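Long-range contacts in aspartate aminotransferase (PDB 3NRA), which probably catalyses transfer of the amino group of L-aspartate to 2-oxoglutarate, giving oxaloacetate and L-glutamate, with pyridoxal 5'-phosphate as cofactor: residues R40-S45 and H388-A393; P134-N139 and P188-G193; S338-R343 and L382-D387; L360-V365 and A395-T400. One frame throughout, in Å; residues are numbered along the deposited sequence. Where two conformers were deposited one is given.

How the contacts relate
The four contacts trace a path from the cofactor to the edge of the fold. Contact 2, its centre about 6 Å from that of the chain, and contact 3, about 12 Å out, both reach the modified lysine at position 253; there amides, a phenol and water join the packing, and in contact 3 a backbone ladder. Contacts 1 and 4 lie further out, about 20 and 24 Å from the chain's centre, yet most of their touching residues are still buried. These two share helix 388-404 and the neighbouring strands 42-43 and 364-368, but contact 1 is mainly apolar, whereas contact 4 turns on a buried arginine. Contact 3 supplies the other half of the same sheet.

Contact 1 of 4, residues R40-S45 and H388-A393; sequences RPVDFS and HEAAVA
The packing of an edge strand against the first turns of the C-terminal helix, within the small domain of this aminotransferase, brings Val42 and Phe44 onto Ala390 and Ala391. Val42 uses one branch for the purpose. Its CG2, anti to the carbonyl carbon, rests 3.5 Å from Ala390 O and 3.9 Å from Ala390 CB. The other branch, CG1, sits over the centre of the Phe44 ring, 3.6 Å above its plane, packing on a ring face while the ring edge meets the helix. At that edge, Phe44 CZ lies 3.7 Å from Ala391 O, which is near the ring plane, and CE1 touches Ala391 CB at 4.1 Å. At the solvent-facing end, the aliphatic part of Arg40 passes the helix, with CD 4.1 Å from Ala390 CB. No direct hydrogen bond joins the segments. Instead, one water donates to both Arg40 O (2.7 Å) and Ala390 O (2.8 Å), bridging the chain just before the strand to the helix. Strand 42-43 is the outermost of its sheet within the chain and runs parallel to strand 364-368, with Val42 and Phe44 both making backbone hydrogen bonds to Val365, while Ala394 of the same C-terminal helix also touches both side chains.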
loop_
_atom_site.group_PDB
_atom_site.type_symbol
_atom_site.label_atom_id
_atom_site.label_comp_id
_atom_site.label_asym_id
_atom_site.label_seq_id
_atom_site.Cartn_x
_atom_site.Cartn_y
_atom_site.Cartn_z
ATOM N N ARG B 40 -11.972 -33.188 -3.376
ATOM C CA ARG B 40 -11.220 -32.165 -2.638
ATOM C C ARG B 40 -11.562 -30.773 -3.186
ATOM O O ARG B 40 -11.474 -30.561 -4.375
ATOM C CB ARG B 40 -9.711 -32.404 -2.741
ATOM C CG ARG B 40 -8.856 -31.434 -1.883
ATOM C CD ARG B 40 -7.316 -31.738 -2.010
ATOM N NE ARG B 40 -6.968 -33.095 -1.543
ATOM C CZ ARG B 40 -6.690 -33.443 -0.269
ATOM N NH1 ARG B 40 -6.696 -32.538 0.730
ATOM N NH2 ARG B 40 -6.403 -34.718 0.012
ATOM N N PRO B 41 -11.984 -29.834 -2.306
ATOM C CA PRO B 41 -12.255 -28.475 -2.763
ATOM C C PRO B 41 -11.031 -27.823 -3.383
ATOM O O PRO B 41 -9.925 -28.017 -2.896
ATOM C CB PRO B 41 -12.620 -27.728 -1.469
ATOM C CG PRO B 41 -12.998 -28.760 -0.513
ATOM C CD PRO B 41 -12.342 -30.022 -0.891
ATOM N N VAL B 42 -11.236 -27.047 -4.435
ATOM C CA VAL B 42 -10.171 -26.264 -5.031
ATOM C C VAL B 42 -10.671 -24.866 -5.184
ATOM O O VAL B 42 -11.751 -24.637 -5.726
ATOM C CB VAL B 42 -9.737 -26.825 -6.398
ATOM C CG1 VAL B 42 -8.652 -25.954 -7.013
ATOM C CG2 VAL B 42 -9.217 -28.294 -6.247
ATOM N N ASP B 43 -9.907 -23.922 -4.658
ATOM C CA ASP B 43 -10.177 -22.498 -4.842
ATOM C C ASP B 43 -9.309 -21.981 -5.998
ATOM O O ASP B 43 -8.129 -21.689 -5.813
ATOM C CB ASP B 43 -9.848 -21.752 -3.543
ATOM C CG ASP B 43 -10.143 -20.257 -3.627
ATOM O OD1 ASP B 43 -10.439 -19.731 -4.738
ATOM O OD2 ASP B 43 -10.044 -19.609 -2.586
ATOM N N PHE B 44 -9.905 -21.872 -7.188
ATOM C CA PHE B 44 -9.188 -21.395 -8.387
ATOM C C PHE B 44 -9.152 -19.856 -8.464
ATOM O O PHE B 44 -8.722 -19.300 -9.500
ATOM C CB PHE B 44 -9.861 -21.904 -9.687
ATOM C CG PHE B 44 -9.719 -23.359 -9.939
ATOM C CD1 PHE B 44 -8.499 -23.895 -10.344
ATOM C CD2 PHE B 44 -10.833 -24.193 -9.920
ATOM C CE1 PHE B 44 -8.384 -25.213 -10.666
ATOM C CE2 PHE B 44 -10.700 -25.545 -10.208
ATOM C CZ PHE B 44 -9.469 -26.045 -10.597
ATOM N N SER B 45 -9.614 -19.154 -7.415
ATOM C CA SER B 45 -9.631 -17.685 -7.455
ATOM C C SER B 45 -8.226 -17.088 -7.389
ATOM O O SER B 45 -7.994 -16.024 -7.921
ATOM C CB SER B 45 -10.539 -17.093 -6.355
ATOM O OG SER B 45 -9.964 -17.215 -5.076
ATOM N N HIS B 388 -1.832 -30.435 -8.850
ATOM C CA HIS B 388 -2.127 -30.985 -10.185
ATOM C C HIS B 388 -3.348 -31.889 -10.171
ATOM O O HIS B 388 -4.273 -31.694 -10.923
ATOM C CB HIS B 388 -0.920 -31.784 -10.710
ATOM C CG HIS B 388 -1.046 -32.220 -12.140
ATOM N ND1 HIS B 388 -0.106 -31.899 -13.096
ATOM C CD2 HIS B 388 -1.983 -32.965 -12.776
ATOM C CE1 HIS B 388 -0.472 -32.400 -14.263
ATOM N NE2 HIS B 388 -1.600 -33.060 -14.095
ATOM N N GLU B 389 -3.314 -32.909 -9.347
ATOM C CA GLU B 389 -4.387 -33.890 -9.337
ATOM C C GLU B 389 -5.704 -33.290 -8.831
ATOM O O GLU B 389 -6.752 -33.546 -9.408
ATOM C CB GLU B 389 -3.985 -35.105 -8.510
ATOM C CG GLU B 389 -2.856 -35.907 -9.187
ATOM C CD GLU B 389 -2.576 -37.221 -8.503
ATOM O OE1 GLU B 389 -3.089 -37.431 -7.360
ATOM O OE2 GLU B 389 -1.861 -38.066 -9.110
ATOM N N ALA B 390 -5.637 -32.494 -7.755
ATOM C CA ALA B 390 -6.839 -31.817 -7.221
ATOM C C ALA B 390 -7.462 -30.897 -8.281
ATOM O O ALA B 390 -8.652 -30.942 -8.496
ATOM C CB ALA B 390 -6.520 -31.061 -5.974
ATOM N N ALA B 391 -6.625 -30.181 -9.023
ATOM C CA ALA B 391 -7.094 -29.271 -10.066
ATOM C C ALA B 391 -7.823 -30.010 -11.194
ATOM O O ALA B 391 -8.865 -29.569 -11.665
ATOM C CB ALA B 391 -5.900 -28.457 -10.645
ATOM N N VAL B 392 -7.257 -31.134 -11.621
ATOM C CA VAL B 392 -7.830 -31.917 -12.702
ATOM C C VAL B 392 -9.190 -32.517 -12.279
ATOM O O VAL B 392 -10.168 -32.343 -12.992
ATOM C CB VAL B 392 -6.861 -33.028 -13.167
ATOM C CG1 VAL B 392 -7.572 -34.024 -14.055
ATOM C CG2 VAL B 392 -5.632 -32.399 -13.892
ATOM N N ALA B 393 -9.228 -33.161 -11.089
ATOM C CA ALA B 393 -10.486 -33.659 -10.464
ATOM C C ALA B 393 -11.540 -32.569 -10.313
ATOM O O ALA B 393 -12.684 -32.805 -10.602
ATOM C CB ALA B 393 -10.208 -34.313 -9.092
HETATM O O HOH W 1 -10.407 -31.918 -6.476
#

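Contact 2 of 4, residues P134-N139 and P188-G193; sequences PDYFAN and PNNPAG
Asn189 and Pro134 form the one direct hydrogen bond of this contact: Asn189 ND2 donates to Pro134 O over 3.0 Å, with an angle of 161° at the hydrogen, and the acceptor lies close to the plane of the amide. Beside it, Pro134 CB packs on Pro191 CD at 3.9 Å. The backbone carbonyl of Asn190 faces Asp135, whose CA makes a CA-H...O contact of 3.2 Å with Asn190 O. The side-chain amide of Asn190 stands at the edge of the Tyr136 ring, ND2 being 3.5 Å from Tyr136 CD1, with the two planes 66° apart.

A second layer sets these groups in place. Asn189 OD1 accepts from Ala192 N at 2.8 Å, an Asx motif that fixes the rotation of the amide and so directs ND2 at Pro134 O. The same ND2 donates to a water that in turn donates to Asp135 OD2. Asp135 OD1 takes the N-H of Tyr136 and is also bound to Ser186. The peptide bonds before Pro134 and Pro191, the two prolines that touch, are cis.

Further out, Tyr136 OH bonds to Gln112, and its ring packs on Leu284 of the second subunit. Asn190 ND2 donates to O3 of the modified lysine at position 253. As in related aminotransferases, the N-H given to O3 would be expected to stabilise negative charge on that oxygen, while Arg381, bonded to Asn190 OD1, holds the other end of the amide.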
loop_
_atom_site.group_PDB
_atom_site.type_symbol
_atom_site.label_atom_id
_atom_site.label_comp_id
_atom_site.label_asym_id
_atom_site.label_seq_id
_atom_site.Cartn_x
_atom_site.Cartn_y
_atom_site.Cartn_z
ATOM N N PRO B 134 -11.722 -8.201 -22.419
ATOM C CA PRO B 134 -11.507 -8.335 -20.995
ATOM C C PRO B 134 -10.090 -7.996 -20.570
ATOM O O PRO B 134 -9.131 -8.185 -21.353
ATOM C CB PRO B 134 -11.790 -9.801 -20.760
ATOM C CG PRO B 134 -11.361 -10.438 -22.032
ATOM C CD PRO B 134 -11.844 -9.524 -23.058
ATOM N N ASP B 135 -9.944 -7.494 -19.332
ATOM C CA ASP B 135 -8.638 -7.323 -18.738
ATOM C C ASP B 135 -8.758 -7.261 -17.184
ATOM O O ASP B 135 -9.830 -7.482 -16.602
ATOM C CB ASP B 135 -7.962 -6.050 -19.313
ATOM C CG ASP B 135 -6.424 -6.157 -19.390
ATOM O OD1 ASP B 135 -5.826 -6.778 -18.495
ATOM O OD2 ASP B 135 -5.812 -5.550 -20.306
ATOM N N TYR B 136 -7.641 -7.008 -16.541
ATOM C CA TYR B 136 -7.496 -7.147 -15.104
ATOM C C TYR B 136 -8.568 -6.338 -14.352
ATOM O O TYR B 136 -8.920 -5.216 -14.760
ATOM C CB TYR B 136 -6.083 -6.671 -14.730
ATOM C CG TYR B 136 -5.723 -6.770 -13.291
ATOM C CD1 TYR B 136 -5.507 -8.013 -12.689
ATOM C CD2 TYR B 136 -5.474 -5.629 -12.536
ATOM C CE1 TYR B 136 -5.129 -8.113 -11.363
ATOM C CE2 TYR B 136 -5.102 -5.723 -11.224
ATOM C CZ TYR B 136 -4.914 -6.989 -10.643
ATOM O OH TYR B 136 -4.536 -7.101 -9.328
ATOM N N PHE B 137 -9.088 -6.927 -13.268
ATOM C CA PHE B 137 -10.260 -6.380 -12.517
ATOM C C PHE B 137 -10.060 -4.931 -12.072
ATOM O O PHE B 137 -11.001 -4.128 -12.088
ATOM C CB PHE B 137 -10.626 -7.292 -11.293
ATOM C CG PHE B 137 -9.930 -6.898 -9.997
ATOM C CD1 PHE B 137 -8.618 -7.265 -9.754
ATOM C CD2 PHE B 137 -10.585 -6.096 -9.045
ATOM C CE1 PHE B 137 -7.939 -6.816 -8.593
ATOM C CE2 PHE B 137 -9.925 -5.680 -7.887
ATOM C CZ PHE B 137 -8.596 -6.046 -7.667
ATOM N N ALA B 138 -8.828 -4.580 -11.717
ATOM C CA ALA B 138 -8.541 -3.237 -11.169
ATOM C C ALA B 138 -8.517 -2.111 -12.239
ATOM O O ALA B 138 -8.649 -0.960 -11.901
ATOM C CB ALA B 138 -7.215 -3.251 -10.362
ATOM N N ASN B 139 -8.349 -2.467 -13.510
ATOM C CA ASN B 139 -8.030 -1.478 -14.557
ATOM C C ASN B 139 -9.143 -0.440 -14.756
ATOM O O ASN B 139 -8.911 0.754 -14.607
ATOM C CB ASN B 139 -7.678 -2.183 -15.893
ATOM C CG ASN B 139 -6.340 -2.939 -15.829
ATOM O OD1 ASN B 139 -5.738 -3.033 -14.779
ATOM N ND2 ASN B 139 -5.874 -3.465 -16.982
ATOM N N PRO B 188 1.123 -11.229 -20.246
ATOM C CA PRO B 188 -0.059 -11.900 -20.724
ATOM C C PRO B 188 -1.351 -11.340 -20.123
ATOM O O PRO B 188 -1.366 -10.855 -18.959
ATOM C CB PRO B 188 0.148 -13.332 -20.260
ATOM C CG PRO B 188 0.925 -13.212 -19.031
ATOM C CD PRO B 188 1.921 -12.130 -19.395
ATOM N N ASN B 189 -2.418 -11.378 -20.933
ATOM C CA ASN B 189 -3.739 -10.976 -20.507
ATOM C C ASN B 189 -4.214 -11.762 -19.291
ATOM O O ASN B 189 -4.070 -13.002 -19.236
ATOM C CB ASN B 189 -4.721 -11.140 -21.655
ATOM C CG ASN B 189 -6.119 -10.709 -21.289
ATOM O OD1 ASN B 189 -6.984 -11.552 -20.995
ATOM N ND2 ASN B 189 -6.368 -9.403 -21.333
ATOM N N ASN B 190 -4.627 -11.029 -18.274
ATOM C CA ASN B 190 -5.430 -11.555 -17.187
ATOM C C ASN B 190 -6.821 -11.024 -17.509
ATOM O O ASN B 190 -7.023 -9.821 -17.499
ATOM C CB ASN B 190 -4.895 -11.001 -15.836
ATOM C CG ASN B 190 -5.663 -11.519 -14.607
ATOM O OD1 ASN B 190 -6.813 -11.988 -14.701
ATOM N ND2 ASN B 190 -5.034 -11.379 -13.426
ATOM N N PRO B 191 -7.782 -11.906 -17.821
ATOM C CA PRO B 191 -7.956 -13.285 -17.418
ATOM C C PRO B 191 -7.630 -14.397 -18.443
ATOM O O PRO B 191 -7.675 -15.574 -18.072
ATOM C CB PRO B 191 -9.452 -13.331 -17.156
ATOM C CG PRO B 191 -10.006 -12.482 -18.272
ATOM C CD PRO B 191 -9.044 -11.367 -18.410
ATOM N N ALA B 192 -7.414 -14.058 -19.714
ATOM C CA ALA B 192 -7.421 -15.087 -20.798
ATOM C C ALA B 192 -6.071 -15.874 -20.947
ATOM O O ALA B 192 -6.047 -16.980 -21.488
ATOM C CB ALA B 192 -7.827 -14.451 -22.129
ATOM N N GLY B 193 -4.968 -15.279 -20.498
ATOM C CA GLY B 193 -3.628 -15.932 -20.570
ATOM C C GLY B 193 -2.975 -15.862 -21.938
ATOM O O GLY B 193 -1.928 -16.471 -22.161
HETATM O O HOH W 2 -4.548 -7.122 -22.093
#

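Contact 3 of 4, residues S338-R343 and L382-D387; sequences SYLFPR and LNFSQD
Tyr339 leaves its strand with CG anti to the carbonyl carbon (chi1 -64°), and its CB lies 4.1 Å from Leu382 O on the partner strand. One ring side then runs beside that strand: CD1 comes 3.8 Å from Leu382 O, which lies at the ring edge, and CE1 is 3.5 Å from Asn383 ND2, with ring and amide planes 81° apart. At the tip, OH shares a water with Asn383 ND2 and is also hydrogen-bonded to NZ of the modified lysine at position 253, placing the phenol at the cofactor linkage.

The backbones beneath form a short antiparallel ladder at one margin of the small-domain sheet. Tyr339 and Asn383 are its non-hydrogen-bonded pair, while Leu340 and Leu382 exchange two bonds. Phe384 N to Ser338 O, at 2.8 Å, continues the pairing.

Next to Leu340, Phe384 puts CG in the crowded position between its backbone N and carbonyl carbon (chi1 64°). One face of its ring lies over Ser338, whose CA makes a CH-pi contact 3.8 Å from the ring centroid. The Leu340 side chain crosses that of Phe384 at about a right angle, CD1 3.6 Å from Phe384 CD2. Ile315 and Leu319 also pack on the ring.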
loop_
_atom_site.group_PDB
_atom_site.type_symbol
_atom_site.label_atom_id
_atom_site.label_comp_id
_atom_site.label_asym_id
_atom_site.label_seq_id
_atom_site.Cartn_x
_atom_site.Cartn_y
_atom_site.Cartn_z
ATOM N N SER B 338 -0.754 -18.328 -15.279
ATOM C CA SER B 338 -1.551 -19.475 -14.827
ATOM C C SER B 338 -3.073 -19.205 -14.827
ATOM O O SER B 338 -3.801 -19.758 -13.976
ATOM C CB SER B 338 -1.097 -19.896 -13.428
ATOM O OG SER B 338 0.311 -19.903 -13.344
ATOM N N TYR B 339 -3.557 -18.398 -15.790
ATOM C CA TYR B 339 -4.997 -18.177 -15.964
ATOM C C TYR B 339 -5.582 -18.907 -17.194
ATOM O O TYR B 339 -4.983 -18.915 -18.258
ATOM C CB TYR B 339 -5.292 -16.706 -16.071
ATOM C CG TYR B 339 -4.965 -15.958 -14.817
ATOM C CD1 TYR B 339 -5.529 -16.333 -13.580
ATOM C CD2 TYR B 339 -4.095 -14.870 -14.840
ATOM C CE1 TYR B 339 -5.231 -15.642 -12.419
ATOM C CE2 TYR B 339 -3.788 -14.183 -13.681
ATOM C CZ TYR B 339 -4.360 -14.583 -12.465
ATOM O OH TYR B 339 -4.042 -13.917 -11.303
ATOM N N LEU B 340 -6.721 -19.576 -16.990
ATOM C CA LEU B 340 -7.584 -20.057 -18.061
ATOM C C LEU B 340 -8.947 -19.363 -17.948
ATOM O O LEU B 340 -9.497 -19.201 -16.834
ATOM C CB LEU B 340 -7.811 -21.547 -17.950
ATOM C CG LEU B 340 -6.771 -22.547 -18.412
ATOM C CD1 LEU B 340 -6.925 -23.868 -17.594
ATOM C CD2 LEU B 340 -6.909 -22.826 -19.875
ATOM N N PHE B 341 -9.521 -19.035 -19.089
ATOM C CA PHE B 341 -10.764 -18.311 -19.153
ATOM C C PHE B 341 -11.756 -19.028 -20.107
ATOM O O PHE B 341 -12.013 -18.565 -21.208
ATOM C CB PHE B 341 -10.443 -16.901 -19.616
ATOM C CG PHE B 341 -11.512 -15.905 -19.360
ATOM C CD1 PHE B 341 -12.009 -15.702 -18.076
ATOM C CD2 PHE B 341 -11.956 -15.079 -20.384
ATOM C CE1 PHE B 341 -12.947 -14.741 -17.833
ATOM C CE2 PHE B 341 -12.915 -14.121 -20.139
ATOM C CZ PHE B 341 -13.400 -13.946 -18.849
ATOM N N PRO B 342 -12.310 -20.175 -19.669
ATOM C CA PRO B 342 -13.261 -20.871 -20.501
ATOM C C PRO B 342 -14.601 -20.139 -20.657
ATOM O O PRO B 342 -15.114 -19.573 -19.694
ATOM C CB PRO B 342 -13.449 -22.195 -19.776
ATOM C CG PRO B 342 -13.053 -21.940 -18.422
ATOM C CD PRO B 342 -11.921 -20.998 -18.532
ATOM N N ARG B 343 -15.107 -20.112 -21.890
ATOM C CA ARG B 343 -16.441 -19.623 -22.194
ATOM C C ARG B 343 -17.383 -20.794 -22.151
ATOM O O ARG B 343 -17.221 -21.751 -22.900
ATOM C CB ARG B 343 -16.471 -18.980 -23.581
ATOM C CG ARG B 343 -17.716 -18.171 -23.846
ATOM C CD ARG B 343 -17.722 -17.556 -25.242
ATOM N NE ARG B 343 -17.679 -18.598 -26.270
ATOM C CZ ARG B 343 -17.715 -18.378 -27.575
ATOM N NH1 ARG B 343 -17.818 -17.142 -28.068
ATOM N NH2 ARG B 343 -17.650 -19.396 -28.392
ATOM N N LEU B 382 -10.090 -19.316 -14.069
ATOM C CA LEU B 382 -9.427 -20.239 -13.180
ATOM C C LEU B 382 -7.992 -19.831 -13.058
ATOM O O LEU B 382 -7.338 -19.628 -14.058
ATOM C CB LEU B 382 -9.495 -21.644 -13.749
ATOM C CG LEU B 382 -10.814 -22.407 -13.547
ATOM C CD1 LEU B 382 -11.902 -21.824 -14.394
ATOM C CD2 LEU B 382 -10.629 -23.909 -13.863
ATOM N N ASN B 383 -7.485 -19.737 -11.839
ATOM C CA ASN B 383 -6.043 -19.735 -11.640
ATOM C C ASN B 383 -5.608 -21.176 -11.394
ATOM O O ASN B 383 -5.928 -21.751 -10.348
ATOM C CB ASN B 383 -5.634 -18.808 -10.467
ATOM C CG ASN B 383 -4.112 -18.763 -10.247
ATOM O OD1 ASN B 383 -3.433 -19.787 -10.333
ATOM N ND2 ASN B 383 -3.584 -17.569 -9.939
ATOM N N PHE B 384 -4.872 -21.752 -12.342
ATOM C CA PHE B 384 -4.508 -23.165 -12.268
ATOM C C PHE B 384 -3.128 -23.447 -11.661
ATOM O O PHE B 384 -2.641 -24.576 -11.733
ATOM C CB PHE B 384 -4.680 -23.875 -13.652
ATOM C CG PHE B 384 -3.781 -23.353 -14.743
ATOM C CD1 PHE B 384 -2.506 -23.881 -14.934
ATOM C CD2 PHE B 384 -4.246 -22.393 -15.638
ATOM C CE1 PHE B 384 -1.679 -23.421 -15.985
ATOM C CE2 PHE B 384 -3.455 -21.945 -16.668
ATOM C CZ PHE B 384 -2.149 -22.466 -16.843
ATOM N N SER B 385 -2.532 -22.474 -10.981
ATOM C CA SER B 385 -1.350 -22.768 -10.148
ATOM C C SER B 385 -1.814 -23.440 -8.858
ATOM O O SER B 385 -1.923 -22.809 -7.800
ATOM C CB SER B 385 -0.517 -21.521 -9.889
ATOM O OG SER B 385 0.690 -21.862 -9.241
ATOM N N GLN B 386 -2.111 -24.740 -8.995
ATOM C CA GLN B 386 -2.805 -25.541 -7.993
ATOM C C GLN B 386 -2.110 -26.876 -7.873
ATOM O O GLN B 386 -1.234 -27.218 -8.699
ATOM C CB GLN B 386 -4.248 -25.801 -8.415
ATOM C CG GLN B 386 -5.111 -24.535 -8.661
ATOM C CD GLN B 386 -5.330 -23.718 -7.409
ATOM O OE1 GLN B 386 -5.305 -24.255 -6.255
ATOM N NE2 GLN B 386 -5.532 -22.395 -7.597
ATOM N N ASP B 387 -2.515 -27.655 -6.871
ATOM C CA ASP B 387 -2.192 -29.074 -6.839
ATOM C C ASP B 387 -2.712 -29.716 -8.140
ATOM O O ASP B 387 -3.857 -29.527 -8.487
ATOM C CB ASP B 387 -2.825 -29.752 -5.626
ATOM C CG ASP B 387 -2.566 -31.265 -5.596
ATOM O OD1 ASP B 387 -1.515 -31.683 -5.051
ATOM O OD2 ASP B 387 -3.415 -32.040 -6.099
HETATM O O HOH W 3 -4.893 -14.941 -9.093
#

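Contact 4 of 4, residues L360-V365 and A395-T400; sequences LQAGVV and ARRIVT
Ala362 and Arg397 bring their backbones within 5.9 Å, CA to CA, where helix 351-362 ends and Gly363, with positive phi, turns the chain into strand 364-368. Their side chains first meet through methylene and methyl, Arg397 CB lying 3.9 Å from Ala362 CB. The arginine then bends at chi3 (-65°), which brings NE to the carbonyl of Ala362 at the end of helix 351-362. There the guanidinium grips a single oxygen side-on: Arg397 NE donates to Ala362 O at 2.8 Å, and Arg397 NH2 to the same atom at 3.0 Å. The oxygen is near the guanidinium plane, and NH2 approaches it almost in line with the carbonyl bond. Val364 flanks the arrangement with two branches, CG2 standing 3.9 Å from Arg397 NH2 while CG1 touches Ile398 CD1 at 4.0 Å, the valine and isoleucine crossing at about a right angle. Arg397 NH2 has a second acceptor in Arg40 O, so this one buried side chain joins the C-terminal helix to two other parts of the small domain. Since Ala362 O belongs to the last residue of its helix, the negative end of the helix dipole would be expected to stabilise the positive guanidinium there.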
loop_
_atom_site.group_PDB
_atom_site.type_symbol
_atom_site.label_atom_id
_atom_site.label_comp_id
_atom_site.label_asym_id
_atom_site.label_seq_id
_atom_site.Cartn_x
_atom_site.Cartn_y
_atom_site.Cartn_z
ATOM N N LEU B 360 -21.290 -24.587 -4.306
ATOM C CA LEU B 360 -22.241 -25.422 -3.523
ATOM C C LEU B 360 -22.132 -26.925 -3.824
ATOM O O LEU B 360 -22.060 -27.741 -2.903
ATOM C CB LEU B 360 -23.674 -24.977 -3.785
ATOM C CG LEU B 360 -24.642 -25.293 -2.663
ATOM C CD1 LEU B 360 -24.518 -24.211 -1.590
ATOM C CD2 LEU B 360 -26.095 -25.402 -3.185
ATOM N N GLN B 361 -22.091 -27.282 -5.105
ATOM C CA GLN B 361 -22.219 -28.701 -5.530
ATOM C C GLN B 361 -20.901 -29.383 -5.982
ATOM O O GLN B 361 -20.888 -30.590 -6.174
ATOM C CB GLN B 361 -23.241 -28.796 -6.667
ATOM C CG GLN B 361 -24.657 -28.371 -6.263
ATOM C CD GLN B 361 -25.690 -28.891 -7.221
ATOM O OE1 GLN B 361 -25.688 -28.541 -8.421
ATOM N NE2 GLN B 361 -26.567 -29.759 -6.725
ATOM N N ALA B 362 -19.836 -28.593 -6.205
ATOM C CA ALA B 362 -18.504 -29.116 -6.594
ATOM C C ALA B 362 -17.343 -28.658 -5.690
ATOM O O ALA B 362 -16.198 -29.042 -5.926
ATOM C CB ALA B 362 -18.196 -28.733 -8.037
ATOM N N GLY B 363 -17.618 -27.833 -4.688
ATOM C CA GLY B 363 -16.554 -27.214 -3.887
ATOM C C GLY B 363 -15.486 -26.536 -4.748
ATOM O O GLY B 363 -14.308 -26.646 -4.471
ATOM N N VAL B 364 -15.913 -25.865 -5.815
ATOM C CA VAL B 364 -15.003 -25.148 -6.696
ATOM C C VAL B 364 -15.317 -23.659 -6.632
ATOM O O VAL B 364 -16.465 -23.253 -6.806
ATOM C CB VAL B 364 -15.147 -25.674 -8.116
ATOM C CG1 VAL B 364 -14.480 -24.779 -9.095
ATOM C CG2 VAL B 364 -14.562 -27.085 -8.209
ATOM N N VAL B 365 -14.301 -22.845 -6.328
ATOM C CA VAL B 365 -14.400 -21.381 -6.486
ATOM C C VAL B 365 -13.776 -21.001 -7.807
ATOM O O VAL B 365 -12.600 -21.290 -8.029
ATOM C CB VAL B 365 -13.641 -20.601 -5.364
ATOM C CG1 VAL B 365 -13.855 -19.113 -5.520
ATOM C CG2 VAL B 365 -14.074 -21.089 -3.932
ATOM N N ALA B 395 -11.757 -29.775 -12.180
ATOM C CA ALA B 395 -12.167 -29.459 -13.540
ATOM C C ALA B 395 -13.196 -30.454 -14.069
ATOM O O ALA B 395 -14.139 -30.053 -14.757
ATOM C CB ALA B 395 -10.952 -29.410 -14.469
ATOM N N ARG B 396 -13.018 -31.741 -13.755
ATOM C CA ARG B 396 -13.983 -32.751 -14.180
ATOM C C ARG B 396 -15.335 -32.582 -13.495
ATOM O O ARG B 396 -16.377 -32.813 -14.112
ATOM C CB ARG B 396 -13.429 -34.148 -13.955
ATOM C CG ARG B 396 -12.280 -34.450 -14.906
ATOM C CD ARG B 396 -11.928 -35.884 -14.980
ATOM N NE ARG B 396 -13.069 -36.742 -15.303
ATOM C CZ ARG B 396 -12.985 -38.061 -15.419
ATOM N NH1 ARG B 396 -11.796 -38.676 -15.302
ATOM N NH2 ARG B 396 -14.076 -38.768 -15.681
ATOM N N ARG B 397 -15.323 -32.111 -12.225
ATOM C CA ARG B 397 -16.571 -31.766 -11.537
ATOM C C ARG B 397 -17.258 -30.552 -12.211
ATOM O O ARG B 397 -18.500 -30.506 -12.308
ATOM C CB ARG B 397 -16.334 -31.491 -10.024
ATOM C CG ARG B 397 -15.755 -32.677 -9.240
ATOM C CD ARG B 397 -16.010 -32.566 -7.730
ATOM N NE ARG B 397 -15.320 -31.434 -7.121
ATOM C CZ ARG B 397 -14.015 -31.402 -6.818
ATOM N NH1 ARG B 397 -13.203 -32.458 -7.066
ATOM N NH2 ARG B 397 -13.501 -30.305 -6.258
ATOM N N ILE B 398 -16.472 -29.580 -12.677
ATOM C CA ILE B 398 -17.053 -28.403 -13.352
ATOM C C ILE B 398 -17.831 -28.841 -14.578
ATOM O O ILE B 398 -18.993 -28.435 -14.767
ATOM C CB ILE B 398 -15.993 -27.371 -13.814
ATOM C CG1 ILE B 398 -15.273 -26.747 -12.613
ATOM C CG2 ILE B 398 -16.682 -26.229 -14.664
ATOM C CD1 ILE B 398 -14.222 -25.618 -12.987
ATOM N N VAL B 399 -17.201 -29.674 -15.417
ATOM C CA VAL B 399 -17.820 -30.059 -16.694
ATOM C C VAL B 399 -19.031 -30.974 -16.485
ATOM O O VAL B 399 -20.041 -30.784 -17.148
ATOM C CB VAL B 399 -16.821 -30.675 -17.704
ATOM C CG1 VAL B 399 -15.663 -29.682 -18.004
ATOM C CG2 VAL B 399 -16.314 -31.983 -17.235
ATOM N N THR B 400 -18.954 -31.897 -15.500
ATOM C CA THR B 400 -20.122 -32.691 -15.046
ATOM C C THR B 400 -21.335 -31.770 -14.704
ATOM O O THR B 400 -22.464 -32.012 -15.172
ATOM C CB THR B 400 -19.782 -33.546 -13.810
ATOM O OG1 THR B 400 -18.723 -34.441 -14.121
ATOM C CG2 THR B 400 -21.009 -34.357 -13.332
#